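Local coordinates for VirX1 (Cyanophage Syn10, PDB 6QGM), which is a marine viral halogenase that iodinates diverse substrates, probably relying on a reduced flavin as other members of the tryptophan halogenase family do, at residues S78-N83 with V270-A275; A249-M254 with C295-F300; E265-V270 with T517-L522. All coordinates share one frame; numbering follows the deposited sequence.

Contact 1 (S78-N83 with V270-A275); sequences SIRFTN and VTDCHA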
loop_
_atom_site.group_PDB
_atom_site.type_symbol
_atom_site.label_atom_id
_atom_site.label_comp_id
_atom_site.label_asym_id
_atom_site.label_seq_id
_atom_site.Cartn_x
_atom_site.Cartn_y
_atom_site.Cartn_z
ATOM N N SER B 78 -26.390 11.477 16.244
ATOM C CA SER B 78 -26.229 10.058 15.861
ATOM C C SER B 78 -27.102 9.722 14.648
ATOM O O SER B 78 -28.139 10.386 14.452
ATOM C CB SER B 78 -26.565 9.161 17.035
ATOM O OG SER B 78 -26.282 7.801 16.727
ATOM N N ILE B 79 -26.685 8.722 13.865
ATOM C CA ILE B 79 -27.576 7.956 12.943
ATOM C C ILE B 79 -28.022 6.703 13.694
ATOM O O ILE B 79 -27.158 5.948 14.166
ATOM C CB ILE B 79 -26.892 7.581 11.620
ATOM C CG1 ILE B 79 -26.202 8.779 10.967
ATOM C CG2 ILE B 79 -27.900 6.952 10.679
ATOM C CD1 ILE B 79 -25.466 8.435 9.691
ATOM N N ARG B 80 -29.329 6.491 13.777
ATOM C CA ARG B 80 -29.946 5.322 14.446
ATOM C C ARG B 80 -30.387 4.328 13.367
ATOM O O ARG B 80 -30.976 4.762 12.370
ATOM C CB ARG B 80 -31.114 5.801 15.306
ATOM C CG ARG B 80 -32.005 4.685 15.813
ATOM C CD ARG B 80 -32.964 5.206 16.853
ATOM N NE ARG B 80 -32.203 5.711 17.983
ATOM C CZ ARG B 80 -32.618 6.636 18.834
ATOM N NH1 ARG B 80 -33.812 7.171 18.710
ATOM N NH2 ARG B 80 -31.829 7.024 19.819
ATOM N N PHE B 81 -30.103 3.041 13.566
ATOM C CA PHE B 81 -30.488 1.934 12.652
ATOM C C PHE B 81 -31.474 1.020 13.378
ATOM O O PHE B 81 -31.061 0.167 14.188
ATOM C CB PHE B 81 -29.242 1.195 12.157
ATOM C CG PHE B 81 -28.317 2.073 11.350
ATOM C CD1 PHE B 81 -28.608 2.392 10.030
ATOM C CD2 PHE B 81 -27.168 2.613 11.917
ATOM C CE1 PHE B 81 -27.762 3.213 9.296
ATOM C CE2 PHE B 81 -26.319 3.427 11.178
ATOM C CZ PHE B 81 -26.619 3.730 9.872
ATOM N N THR B 82 -32.757 1.229 13.090
ATOM C CA THR B 82 -33.877 0.351 13.508
ATOM C C THR B 82 -34.114 -0.687 12.408
ATOM O O THR B 82 -34.105 -0.310 11.228
ATOM C CB THR B 82 -35.134 1.170 13.821
ATOM O OG1 THR B 82 -34.764 2.189 14.766
ATOM C CG2 THR B 82 -36.279 0.327 14.340
ATOM N N ASN B 83 -34.248 -1.953 12.804
ATOM C CA ASN B 83 -34.778 -3.082 11.986
ATOM C C ASN B 83 -33.731 -3.608 10.986
ATOM O O ASN B 83 -34.110 -4.415 10.154
ATOM C CB ASN B 83 -36.072 -2.667 11.275
ATOM C CG ASN B 83 -37.098 -3.774 11.206
ATOM O OD1 ASN B 83 -37.294 -4.496 12.168
ATOM N ND2 ASN B 83 -37.778 -3.906 10.085
ATOM N N VAL B 270 -31.676 12.528 16.507
ATOM C CA VAL B 270 -31.067 11.549 15.552
ATOM C C VAL B 270 -31.842 11.469 14.224
ATOM O O VAL B 270 -33.050 11.742 14.212
ATOM C CB VAL B 270 -30.954 10.141 16.169
ATOM C CG1 VAL B 270 -30.254 10.159 17.520
ATOM C CG2 VAL B 270 -32.306 9.450 16.269
ATOM N N THR B 271 -31.138 11.083 13.154
ATOM C CA THR B 271 -31.714 10.544 11.897
ATOM C C THR B 271 -31.911 9.033 12.085
ATOM O O THR B 271 -30.902 8.334 12.249
ATOM C CB THR B 271 -30.838 10.855 10.675
ATOM O OG1 THR B 271 -30.515 12.242 10.613
ATOM C CG2 THR B 271 -31.514 10.500 9.377
ATOM N N ASP B 272 -33.161 8.567 12.118
ATOM C CA ASP B 272 -33.504 7.120 12.189
ATOM C C ASP B 272 -33.586 6.571 10.767
ATOM O O ASP B 272 -34.176 7.228 9.890
ATOM C CB ASP B 272 -34.809 6.831 12.934
ATOM C CG ASP B 272 -35.109 5.349 13.118
ATOM O OD1 ASP B 272 -34.170 4.586 13.385
ATOM O OD2 ASP B 272 -36.289 4.973 13.008
ATOM N N CYS B 273 -33.000 5.392 10.571
ATOM C CA CYS B 273 -33.028 4.606 9.318
ATOM C C CYS B 273 -33.672 3.264 9.634
ATOM O O CYS B 273 -33.069 2.465 10.348
ATOM C CB CYS B 273 -31.615 4.457 8.773
ATOM S SG CYS B 273 -30.767 6.050 8.597
ATOM N N HIS B 274 -34.891 3.076 9.156
ATOM C CA HIS B 274 -35.737 1.888 9.419
ATOM C C HIS B 274 -35.689 0.964 8.199
ATOM O O HIS B 274 -36.249 1.345 7.163
ATOM C CB HIS B 274 -37.166 2.321 9.724
ATOM C CG HIS B 274 -38.005 1.193 10.191
ATOM N ND1 HIS B 274 -38.365 1.059 11.493
ATOM C CD2 HIS B 274 -38.528 0.136 9.537
ATOM C CE1 HIS B 274 -39.114 -0.018 11.637
ATOM N NE2 HIS B 274 -39.208 -0.610 10.456
ATOM N N ALA B 275 -35.050 -0.203 8.309
ATOM C CA ALA B 275 -34.958 -1.179 7.202
ATOM C C ALA B 275 -36.346 -1.771 6.948
ATOM O O ALA B 275 -36.999 -2.196 7.929
ATOM C CB ALA B 275 -33.956 -2.243 7.518
#

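Contact 2 (A249-M254 with C295-F300); sequences ANDKAM and CYSSRF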
loop_
_atom_site.group_PDB
_atom_site.type_symbol
_atom_site.label_atom_id
_atom_site.label_comp_id
_atom_site.label_asym_id
_atom_site.label_seq_id
_atom_site.Cartn_x
_atom_site.Cartn_y
_atom_site.Cartn_z
ATOM N N ALA B 249 -28.639 -1.743 -4.466
ATOM C CA ALA B 249 -29.799 -2.148 -5.291
ATOM C C ALA B 249 -30.810 -1.002 -5.423
ATOM O O ALA B 249 -31.651 -1.081 -6.318
ATOM C CB ALA B 249 -30.428 -3.376 -4.688
ATOM N N ASN B 250 -30.741 0.013 -4.568
ATOM C CA ASN B 250 -31.795 1.056 -4.447
ATOM C C ASN B 250 -31.642 2.063 -5.592
ATOM O O ASN B 250 -30.591 2.666 -5.713
ATOM C CB ASN B 250 -31.793 1.676 -3.041
ATOM C CG ASN B 250 -32.151 0.664 -1.976
ATOM O OD1 ASN B 250 -32.772 -0.345 -2.282
ATOM N ND2 ASN B 250 -31.778 0.927 -0.730
ATOM N N ASP B 251 -32.671 2.198 -6.420
ATOM C CA ASP B 251 -32.662 3.040 -7.647
ATOM C C ASP B 251 -33.866 3.989 -7.657
ATOM O O ASP B 251 -33.965 4.792 -8.601
ATOM C CB ASP B 251 -32.652 2.145 -8.882
ATOM C CG ASP B 251 -33.826 1.184 -8.926
ATOM O OD1 ASP B 251 -34.398 0.907 -7.844
ATOM O OD2 ASP B 251 -34.145 0.706 -10.028
ATOM N N LYS B 252 -34.737 3.908 -6.645
ATOM C CA LYS B 252 -35.958 4.746 -6.514
ATOM C C LYS B 252 -36.024 5.338 -5.107
ATOM O O LYS B 252 -35.490 4.703 -4.161
ATOM C CB LYS B 252 -37.203 3.893 -6.742
ATOM C CG LYS B 252 -37.245 3.130 -8.054
ATOM C CD LYS B 252 -37.046 4.020 -9.260
ATOM C CE LYS B 252 -37.204 3.288 -10.574
ATOM N NZ LYS B 252 -37.948 4.103 -11.565
ATOM N N ALA B 253 -36.686 6.484 -4.960
ATOM C CA ALA B 253 -37.073 7.057 -3.648
ATOM C C ALA B 253 -38.456 7.693 -3.771
ATOM O O ALA B 253 -38.777 8.232 -4.832
ATOM C CB ALA B 253 -36.047 8.057 -3.161
ATOM N N MET B 254 -39.267 7.578 -2.733
ATOM C CA MET B 254 -40.451 8.440 -2.511
ATOM C C MET B 254 -40.222 9.163 -1.176
ATOM O O MET B 254 -39.491 8.625 -0.322
ATOM C CB MET B 254 -41.752 7.621 -2.506
ATOM C CG MET B 254 -41.736 6.444 -1.557
ATOM S SD MET B 254 -43.157 5.389 -1.716
ATOM C CE MET B 254 -42.830 4.611 -3.294
ATOM N N CYS B 295 -36.274 4.660 0.446
ATOM C CA CYS B 295 -35.308 4.237 -0.605
ATOM C C CYS B 295 -35.529 2.754 -0.878
ATOM O O CYS B 295 -35.399 1.981 0.087
ATOM C CB CYS B 295 -33.862 4.413 -0.170
ATOM S SG CYS B 295 -33.343 6.138 -0.206
ATOM N N TYR B 296 -35.840 2.377 -2.119
ATOM C CA TYR B 296 -36.203 0.988 -2.481
ATOM C C TYR B 296 -35.622 0.616 -3.843
ATOM O O TYR B 296 -35.080 1.489 -4.534
ATOM C CB TYR B 296 -37.718 0.798 -2.454
ATOM C CG TYR B 296 -38.503 1.546 -3.503
ATOM C CD1 TYR B 296 -38.792 2.892 -3.355
ATOM C CD2 TYR B 296 -39.013 0.898 -4.617
ATOM C CE1 TYR B 296 -39.537 3.580 -4.299
ATOM C CE2 TYR B 296 -39.758 1.568 -5.572
ATOM C CZ TYR B 296 -40.020 2.918 -5.411
ATOM O OH TYR B 296 -40.752 3.616 -6.321
ATOM N N SER B 297 -35.737 -0.667 -4.181
ATOM C CA SER B 297 -35.185 -1.286 -5.401
ATOM C C SER B 297 -36.333 -1.749 -6.291
ATOM O O SER B 297 -37.055 -2.675 -5.874
ATOM C CB SER B 297 -34.286 -2.427 -5.046
ATOM O OG SER B 297 -33.805 -3.072 -6.200
ATOM N N SER B 298 -36.469 -1.135 -7.471
ATOM C CA SER B 298 -37.501 -1.460 -8.486
ATOM C C SER B 298 -37.316 -2.902 -8.958
ATOM O O SER B 298 -38.304 -3.509 -9.415
ATOM C CB SER B 298 -37.441 -0.500 -9.631
ATOM O OG SER B 298 -36.201 -0.632 -10.311
ATOM N N ARG B 299 -36.096 -3.422 -8.831
ATOM C CA ARG B 299 -35.729 -4.835 -9.101
ATOM C C ARG B 299 -36.575 -5.808 -8.276
ATOM O O ARG B 299 -36.770 -6.955 -8.744
ATOM C CB ARG B 299 -34.293 -5.128 -8.654
ATOM C CG ARG B 299 -33.175 -4.801 -9.642
ATOM C CD ARG B 299 -32.067 -5.841 -9.688
ATOM N NE ARG B 299 -30.851 -5.431 -8.995
ATOM C CZ ARG B 299 -30.115 -6.212 -8.212
ATOM N NH1 ARG B 299 -29.048 -5.693 -7.619
ATOM N NH2 ARG B 299 -30.451 -7.477 -7.971
ATOM N N PHE B 300 -37.011 -5.407 -7.078
ATOM C CA PHE B 300 -37.635 -6.329 -6.097
ATOM C C PHE B 300 -39.077 -5.927 -5.765
ATOM O O PHE B 300 -39.743 -6.749 -5.107
ATOM C CB PHE B 300 -36.767 -6.405 -4.842
ATOM C CG PHE B 300 -35.412 -7.019 -5.070
ATOM C CD1 PHE B 300 -35.251 -8.392 -5.159
ATOM C CD2 PHE B 300 -34.288 -6.213 -5.189
ATOM C CE1 PHE B 300 -33.998 -8.939 -5.372
ATOM C CE2 PHE B 300 -33.030 -6.768 -5.374
ATOM C CZ PHE B 300 -32.895 -8.128 -5.504
#

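Contact 3 (E265-V270 with T517-L522); sequences EEMHNV and THYEFL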
loop_
_atom_site.group_PDB
_atom_site.type_symbol
_atom_site.label_atom_id
_atom_site.label_comp_id
_atom_site.label_asym_id
_atom_site.label_seq_id
_atom_site.Cartn_x
_atom_site.Cartn_y
_atom_site.Cartn_z
ATOM N N GLU B 265 -41.699 15.071 22.395
ATOM C CA GLU B 265 -41.262 13.650 22.496
ATOM C C GLU B 265 -40.607 13.168 21.191
ATOM O O GLU B 265 -39.661 12.367 21.265
ATOM C CB GLU B 265 -42.438 12.722 22.822
ATOM C CG GLU B 265 -42.855 12.705 24.280
ATOM C CD GLU B 265 -43.686 11.477 24.686
ATOM O OE1 GLU B 265 -43.508 10.392 24.078
ATOM O OE2 GLU B 265 -44.483 11.563 25.651
ATOM N N GLU B 266 -41.092 13.635 20.040
ATOM C CA GLU B 266 -40.816 13.040 18.700
ATOM C C GLU B 266 -39.602 13.684 18.028
ATOM O O GLU B 266 -38.979 13.001 17.205
ATOM C CB GLU B 266 -42.010 13.236 17.769
ATOM C CG GLU B 266 -43.162 12.289 18.002
ATOM C CD GLU B 266 -44.095 12.269 16.802
ATOM O OE1 GLU B 266 -43.712 11.645 15.762
ATOM O OE2 GLU B 266 -45.169 12.913 16.885
ATOM N N MET B 267 -39.319 14.954 18.316
ATOM C CA MET B 267 -38.245 15.735 17.651
ATOM C C MET B 267 -36.889 15.220 18.126
ATOM O O MET B 267 -36.255 15.858 18.987
ATOM C CB MET B 267 -38.375 17.229 17.949
ATOM C CG MET B 267 -37.491 18.071 17.083
ATOM S SD MET B 267 -37.570 19.795 17.575
ATOM C CE MET B 267 -39.342 20.068 17.490
ATOM N N HIS B 268 -36.455 14.098 17.553
ATOM C CA HIS B 268 -35.268 13.343 18.015
ATOM C C HIS B 268 -33.974 14.022 17.564
ATOM O O HIS B 268 -33.890 14.533 16.432
ATOM C CB HIS B 268 -35.369 11.873 17.600
ATOM C CG HIS B 268 -36.411 11.145 18.382
ATOM N ND1 HIS B 268 -37.003 10.003 17.934
ATOM C CD2 HIS B 268 -36.990 11.421 19.570
ATOM C CE1 HIS B 268 -37.891 9.595 18.813
ATOM N NE2 HIS B 268 -37.899 10.445 19.822
ATOM N N ASN B 269 -33.063 14.080 18.533
ATOM C CA ASN B 269 -31.583 14.128 18.455
ATOM C C ASN B 269 -30.936 13.324 17.302
ATOM O O ASN B 269 -29.699 13.373 17.227
ATOM C CB ASN B 269 -31.079 13.511 19.758
ATOM C CG ASN B 269 -30.021 14.340 20.429
ATOM O OD1 ASN B 269 -29.551 15.324 19.864
ATOM N ND2 ASN B 269 -29.664 13.947 21.638
ATOM N N VAL B 270 -31.676 12.528 16.507
ATOM C CA VAL B 270 -31.067 11.549 15.552
ATOM C C VAL B 270 -31.842 11.469 14.224
ATOM O O VAL B 270 -33.050 11.742 14.212
ATOM C CB VAL B 270 -30.954 10.141 16.169
ATOM C CG1 VAL B 270 -30.254 10.159 17.520
ATOM C CG2 VAL B 270 -32.306 9.450 16.269
ATOM N N THR B 517 -33.780 18.286 27.297
ATOM C CA THR B 517 -34.176 17.507 26.095
ATOM C C THR B 517 -33.811 18.314 24.856
ATOM O O THR B 517 -33.739 19.545 24.971
ATOM C CB THR B 517 -35.674 17.189 26.075
ATOM O OG1 THR B 517 -36.370 18.428 25.938
ATOM C CG2 THR B 517 -36.148 16.473 27.317
ATOM N N HIS B 518 -33.612 17.644 23.724
ATOM C CA HIS B 518 -33.347 18.249 22.388
ATOM C C HIS B 518 -34.263 19.464 22.169
ATOM O O HIS B 518 -33.744 20.537 21.811
ATOM C CB HIS B 518 -33.516 17.188 21.281
ATOM C CG HIS B 518 -33.140 17.669 19.930
ATOM N ND1 HIS B 518 -33.681 17.139 18.784
ATOM C CD2 HIS B 518 -32.275 18.632 19.541
ATOM C CE1 HIS B 518 -33.165 17.755 17.742
ATOM N NE2 HIS B 518 -32.307 18.678 18.178
ATOM N N TYR B 519 -35.571 19.302 22.394
ATOM C CA TYR B 519 -36.596 20.339 22.143
ATOM C C TYR B 519 -36.343 21.522 23.086
ATOM O O TYR B 519 -36.287 22.678 22.623
ATOM C CB TYR B 519 -38.011 19.755 22.287
ATOM C CG TYR B 519 -39.043 20.835 22.439
ATOM C CD1 TYR B 519 -39.493 21.549 21.349
ATOM C CD2 TYR B 519 -39.510 21.189 23.694
ATOM C CE1 TYR B 519 -40.378 22.604 21.504
ATOM C CE2 TYR B 519 -40.387 22.244 23.867
ATOM C CZ TYR B 519 -40.832 22.949 22.763
ATOM O OH TYR B 519 -41.731 23.968 22.893
ATOM N N GLU B 520 -36.199 21.234 24.381
ATOM C CA GLU B 520 -35.914 22.252 25.428
ATOM C C GLU B 520 -34.649 23.024 25.036
ATOM O O GLU B 520 -34.693 24.260 25.077
ATOM C CB GLU B 520 -35.762 21.603 26.802
ATOM C CG GLU B 520 -37.063 21.096 27.397
ATOM C CD GLU B 520 -36.896 20.290 28.678
ATOM O OE1 GLU B 520 -35.818 19.681 28.859
ATOM O OE2 GLU B 520 -37.817 20.378 29.563
ATOM N N PHE B 521 -33.567 22.333 24.649
ATOM C CA PHE B 521 -32.272 22.971 24.291
ATOM C C PHE B 521 -32.509 23.936 23.131
ATOM O O PHE B 521 -32.088 25.098 23.236
ATOM C CB PHE B 521 -31.192 21.947 23.931
ATOM C CG PHE B 521 -29.803 22.530 23.770
ATOM C CD1 PHE B 521 -29.408 23.155 22.594
ATOM C CD2 PHE B 521 -28.898 22.473 24.814
ATOM C CE1 PHE B 521 -28.136 23.688 22.463
ATOM C CE2 PHE B 521 -27.626 23.004 24.678
ATOM C CZ PHE B 521 -27.249 23.608 23.507
ATOM N N LEU B 522 -33.171 23.471 22.066
ATOM C CA LEU B 522 -33.445 24.276 20.847
ATOM C C LEU B 522 -34.259 25.511 21.254
ATOM O O LEU B 522 -33.902 26.629 20.825
ATOM C CB LEU B 522 -34.185 23.416 19.816
ATOM C CG LEU B 522 -33.334 22.420 19.019
ATOM C CD1 LEU B 522 -34.209 21.439 18.235
ATOM C CD2 LEU B 522 -32.388 23.146 18.075
#

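Contact 1 (S78-N83 with V270-A275)
Strands 78-82 and 270-275 run in the same direction, with their short axes 4.6 Å apart at closest approach and 23° from parallel. Arg80, level with Asp272, bonds to the residues before and after it: its N donates to Thr271 O at 2.9 Å and its O accepts from Cys273 N at 2.8 Å. Thr82 repeats the pattern, with a weak bond from its N to Cys273 O and a firmer one from Ala275 N to its O.

The face carrying Ser78, Arg80, Thr82, Val270, Asp272 and His274 is mostly polar. Asp272 holds CG anti to the backbone N (chi1 -175°), so OD1 reaches across and takes Thr82 OG1 on its syn lone pair at 2.8 Å. With that hydroxyl anti to the carbonyl carbon, Thr82 CG2 turns to His274 ND1, 3.6 Å away. Arg80 lays its CG beside Asp272, yet Arg80 NE stays 5.1 Å from Asp272 OD1. A bend at chi3 (-62°) instead puts the guanidinium with one face under Val270 CG2, and its NE forms a salt bridge with Glu93. Past the strand end, Asn83 ND2 donates to Ala275 O at 2.9 Å, almost in its amide plane, while its CB sits over the His274 ring in a CH-pi contact.

On the other face Cys273 SG, anti to its carbonyl carbon, meets Ile79 CG2 at 3.7 Å and lies obliquely to the Phe81 ring. This is a parallel strand pair inside a mixed sheet, with 91-95 antiparallel to 78-82 on one side and 279-285 antiparallel to 270-275 on the other.

Contact 2 (A249-M254 with C295-F300)
Asp251 and Ser298 form the most strongly polar pair. The carboxylate is gripped at both oxygens by one residue: Ser298 OG donates to Asp251 OD2 at 2.5 Å, and Ser298 N donates to Asp251 OD1 at 2.9 Å along a nearly straight line (170°). Each oxygen uses its syn lone pair, so the two bonds fix the rotation of the group. Asp251 tucks CG between the backbone N and the carbonyl carbon (chi1 57°), and from there the acid reaches across to the 295-300 segment. Nearby, Ser297 OG donates to Ala249 O at 2.9 Å, approaching from above the carbonyl plane.

The backbone adds a classic beta bulge. Tyr296 O accepts from two successive amides, Asp251 N at 3.1 Å and Lys252 N at 3.2 Å, both in the carbonyl plane, while Tyr296 N returns a bond to Lys252 O at 3.1 Å. Ala253 and Cys295 follow as a non-hydrogen-bonded antiparallel pair.

Tyr296 carries most of the packing. Its chi1 of 67° swings the ring over the neighbouring strand, where Lys252 CB lies over one face, 3.5 Å from the ring centroid of Tyr296, in a CH-pi contact. Met254, bent at chi3, brings CE to within 3.6 Å of Tyr296 CE1, and helix 303-314 also touches both side chains. The Asn250 amide lies beside the Tyr296-Ser297 peptide but finds its hydrogen bonds outside, ND2 with Glu352 and OD1 with Tyr417.

Two donors from a single serine would favour the ionised form of Asp251, so the bonds tying the segments together where the strands end are probably charge-assisted, with neutral donors.

Contact 3 (E265-V270 with T517-L522)
A single hydrogen bond joins the segments: His518 ND1 donates to Met267 O at 2.9 Å, with an angle of 147° at the hydrogen. The donor stands above the carbonyl plane, 43° out of it, so the bond does not follow a lone pair. Because the other ring nitrogen, NE2, is hydrogen-bonded to Tyr75 N, the imidazole is held at both nitrogens. Asn269 N is also close, 3.1 Å from His518 ND1, but its N-H is badly aimed at that nitrogen and donates instead to Asn144 OD1. His518 reaches this place with CG anti to its backbone N (chi1 -174°), which extends the ring from the first turn of helix 518-527.

Two motifs shape the backbone here. Met267, the first residue beyond helix 263-266 to leave helical angles, is the centre of an inverse gamma turn. On the other side Thr517 is the N-cap of helix 518-527 and forms a capping box with Glu520: Glu520 N donates to Thr517 OG1 at 3.2 Å, and Thr517 N donates to Glu520 OE1 at 2.9 Å.

The His518 ring also takes a CH-pi contact: Asn269 CA lies over one face, 4.1 Å from the ring centroid. Met267 SD comes obliquely to the same ring.

Apolar contacts centre on the Met267 side chain, extended through chi2 and bent at chi3. Its SD touches Leu522 CD1 at 3.8 Å, while its CE meets the edge of the Tyr519 ring at CD1, 4.1 Å away. Thr74 of strand 74-76 touches Met267, His518 and Leu522 as well.

Overall arrangement
Contacts 1 and 2 belong to the same mixed sheet, their centres about 18 Å apart, yet they differ in kind. Contact 1, nearest the chain centre, joins parallel strands along their length, with seven of its twelve residues buried and none exposed; contact 2 lies where antiparallel strands fray into loops and includes the exposed Ser298 and Arg299. Contact 3 buries less surface, though five of its six touching residues are buried; it docks helix 518-527 against the connection into strand 270-275, and its segments overlap those of contact 1 at Val270, which takes part only in contact 1. Regular backbone bonding dominates contact 1, a serine-gripped acid marks contact 2, and contact 3 rests on one histidine bond amid apolar neighbours.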